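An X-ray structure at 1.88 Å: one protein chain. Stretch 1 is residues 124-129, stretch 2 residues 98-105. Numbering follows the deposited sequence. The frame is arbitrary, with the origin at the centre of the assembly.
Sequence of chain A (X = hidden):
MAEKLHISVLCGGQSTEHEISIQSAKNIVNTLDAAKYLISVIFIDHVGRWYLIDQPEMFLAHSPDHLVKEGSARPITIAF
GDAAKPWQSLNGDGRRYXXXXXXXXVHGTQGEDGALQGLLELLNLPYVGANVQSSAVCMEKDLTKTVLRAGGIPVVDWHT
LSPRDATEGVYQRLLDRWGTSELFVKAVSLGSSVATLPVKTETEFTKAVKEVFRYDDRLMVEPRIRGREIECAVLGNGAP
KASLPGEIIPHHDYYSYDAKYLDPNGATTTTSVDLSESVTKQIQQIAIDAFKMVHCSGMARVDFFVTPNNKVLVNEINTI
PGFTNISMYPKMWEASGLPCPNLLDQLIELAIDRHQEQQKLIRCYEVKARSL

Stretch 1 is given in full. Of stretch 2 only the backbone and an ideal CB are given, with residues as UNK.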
# COMPACT_ATOMS: atom_id res chain seq x y z
N ASN A 124 -7.19 13.38 -2.79
CA ASN A 124 -6.22 14.19 -3.50
C ASN A 124 -5.62 15.24 -2.58
O ASN A 124 -5.43 16.38 -2.99
CB ASN A 124 -6.86 14.90 -4.72
CG ASN A 124 -7.42 13.93 -5.74
OD1 ASN A 124 -8.54 14.10 -6.23
ND2 ASN A 124 -6.64 12.91 -6.07
N LEU A 125 -5.35 14.86 -1.33
CA LEU A 125 -4.75 15.80 -0.39
C LEU A 125 -3.26 15.58 -0.27
O LEU A 125 -2.80 14.44 -0.23
CB LEU A 125 -5.37 15.64 0.99
CG LEU A 125 -6.84 16.02 1.13
CD1 LEU A 125 -7.34 15.58 2.49
CD2 LEU A 125 -7.02 17.52 0.92
N PRO A 126 -2.48 16.67 -0.19
CA PRO A 126 -1.07 16.47 0.15
C PRO A 126 -0.98 15.90 1.56
O PRO A 126 -1.78 16.27 2.42
CB PRO A 126 -0.48 17.89 0.11
CG PRO A 126 -1.48 18.71 -0.69
CD PRO A 126 -2.82 18.09 -0.39
N TYR A 127 -0.05 14.98 1.79
CA TYR A 127 0.14 14.47 3.14
C TYR A 127 1.59 14.12 3.42
O TYR A 127 2.36 13.75 2.52
CB TYR A 127 -0.78 13.28 3.42
CG TYR A 127 -0.54 12.09 2.53
CD1 TYR A 127 0.32 11.07 2.92
CD2 TYR A 127 -1.20 11.97 1.32
CE1 TYR A 127 0.54 9.98 2.13
CE2 TYR A 127 -0.99 10.88 0.50
CZ TYR A 127 -0.13 9.89 0.91
OH TYR A 127 0.08 8.81 0.10
N VAL A 128 1.95 14.23 4.69
CA VAL A 128 3.32 13.99 5.11
C VAL A 128 3.69 12.51 5.10
O VAL A 128 2.88 11.65 5.48
CB VAL A 128 3.56 14.58 6.49
CG1 VAL A 128 4.91 14.09 7.06
CG2 VAL A 128 3.49 16.10 6.41
N GLY A 129 4.90 12.22 4.66
CA GLY A 129 5.47 10.89 4.85
C GLY A 129 5.22 9.91 3.72
O GLY A 129 4.89 10.28 2.60
N UNK A 98 -11.09 23.43 5.59
CA UNK A 98 -9.96 23.40 4.68
C UNK A 98 -8.84 22.52 5.21
O UNK A 98 -8.67 22.38 6.41
CB UNK A 98 -9.44 24.82 4.43
N UNK A 99 -8.08 21.95 4.29
CA UNK A 99 -6.82 21.31 4.62
C UNK A 99 -5.91 21.45 3.41
O UNK A 99 -6.25 21.02 2.31
CB UNK A 99 -7.02 19.84 5.01
N UNK A 100 -4.76 22.08 3.60
CA UNK A 100 -3.77 22.23 2.54
C UNK A 100 -2.76 21.11 2.59
O UNK A 100 -2.07 20.82 1.61
CB UNK A 100 -3.06 23.58 2.65
N UNK A 101 -2.65 20.49 3.75
CA UNK A 101 -1.73 19.38 3.92
C UNK A 101 -2.11 18.62 5.18
O UNK A 101 -2.53 19.21 6.18
CB UNK A 101 -0.28 19.87 3.99
N UNK A 102 -2.00 17.30 5.10
CA UNK A 102 -2.37 16.45 6.22
C UNK A 102 -1.13 15.83 6.81
O UNK A 102 -0.21 15.43 6.09
CB UNK A 102 -3.36 15.37 5.79
N UNK A 103 -1.08 15.77 8.14
CA UNK A 103 0.04 15.17 8.82
C UNK A 103 -0.50 13.90 9.47
O UNK A 103 -1.07 13.95 10.55
CB UNK A 103 0.67 16.12 9.84
N UNK A 104 -0.36 12.75 8.79
CA UNK A 104 -0.88 11.52 9.36
C UNK A 104 0.00 11.17 10.55
O UNK A 104 1.22 11.05 10.40
CB UNK A 104 -0.91 10.39 8.33
N UNK A 105 -0.58 11.06 11.74
CA UNK A 105 0.24 10.79 12.90
C UNK A 105 -0.42 9.69 13.69
O UNK A 105 -0.42 9.70 14.92
CB UNK A 105 0.44 12.04 13.75

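The backbones fix the frame first. The N of position 102 donates to Pro 126 O (2.9 Å, 154° at the hydrogen), and Val 128 N donates to the O of position 102 (2.8 Å, 156°). These two bonds make a single bridge between Tyr 127 and position 102, with their CA atoms 4.4 Å apart. Since they use main-chain atoms alone, they say little about the side chains.

Position 98 has nothing of stretch 1 within 5.5 Å of its ideal CB, so almost any residue would do; it is Ser 98.

At 99, CA-to-CB points toward stretch 1, and the ideal CB lies 4.7 Å from Leu 125 CD2. An apolar neighbour favours a small or modest apolar side chain. The residue is Ala 99; its carbonyl also approaches the leucine, with O 3.8 Å from Leu 125 CD2.

Position 100 points away, and its ideal CB again finds nothing within 5.5 Å. Polar or charged residues suit it as well as others. It is Asp 100, whose contact with stretch 1 comes through the backbone: its O sits 3.2 Å from Pro 126 CG.

At 101 the CB points sideways, 4.2 Å from Pro 126 O, with extended angles (-163/142). Cysteine, serine, alanine or valine would be reasonable. The deposited Cys 101 takes chi1 t, placing SG 4.3 Å from Pro 126 CB and 4.2 Å from Val 128 CG2, an apolar use of the sulfur.

The ideal CB of 102 stands 4.1 Å from Tyr 127 CB and 5.2 Å from Leu 125 CD1. Strand angles (-111/139) and these apolar neighbours suit valine, isoleucine or threonine. In Val 102, CG2 reaches Leu 125 CD1 at 3.9 Å.

Position 103 points away, yet its ideal CB is 4.4 Å from Val 128 CG2, so a long apolar or aromatic side chain could still cover that methyl. Phe 103 does so: Val 128 CG2 lies 3.9 Å from the centroid of the Phe 103 ring and 17° off its normal, a CH-pi contact over one face.

At 104, CB points toward stretch 1, 4.9 Å from Val 128 O. A phi of -70° permits proline without requiring it, and the main-chain N makes no hydrogen bond to stretch 1; valine would also be plausible. The residue is Pro 104, with CD 3.9 Å from Val 128 CB and CG 4.2 Å from Tyr 127 CD1, the latter approach oblique to the ring.

Position 105 has no stretch 1 atom within 5.5 Å of its ideal CB, leaving the choice open. The side chain of Met 105 comes no nearer than 6.3 Å, from its CE to Val 128 CG1, so it makes no contact with stretch 1.

Stretch 2 (98-105) SADCVFPM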
# COMPACT_ATOMS: atom_id res chain seq x y z
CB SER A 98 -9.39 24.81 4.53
OG SER A 98 -10.32 25.64 3.88
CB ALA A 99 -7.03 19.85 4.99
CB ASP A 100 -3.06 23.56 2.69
CG ASP A 100 -3.99 24.72 2.47
OD1 ASP A 100 -4.74 24.66 1.47
OD2 ASP A 100 -4.00 25.66 3.30
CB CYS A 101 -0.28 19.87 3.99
SG CYS A 101 0.96 18.54 4.15
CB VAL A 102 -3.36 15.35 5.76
CG1 VAL A 102 -3.62 14.37 6.88
CG2 VAL A 102 -4.66 16.00 5.26
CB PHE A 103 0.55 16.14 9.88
CG PHE A 103 2.03 16.06 10.12
CD1 PHE A 103 2.84 17.18 9.95
CD2 PHE A 103 2.62 14.87 10.49
CE1 PHE A 103 4.19 17.10 10.17
CE2 PHE A 103 3.98 14.79 10.72
CZ PHE A 103 4.76 15.91 10.55
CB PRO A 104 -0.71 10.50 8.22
CG PRO A 104 -0.21 11.25 7.04
CD PRO A 104 0.39 12.51 7.55
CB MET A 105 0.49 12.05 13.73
CG MET A 105 1.56 11.90 14.82
SD MET A 105 3.10 11.08 14.33
CE MET A 105 3.49 11.96 12.80
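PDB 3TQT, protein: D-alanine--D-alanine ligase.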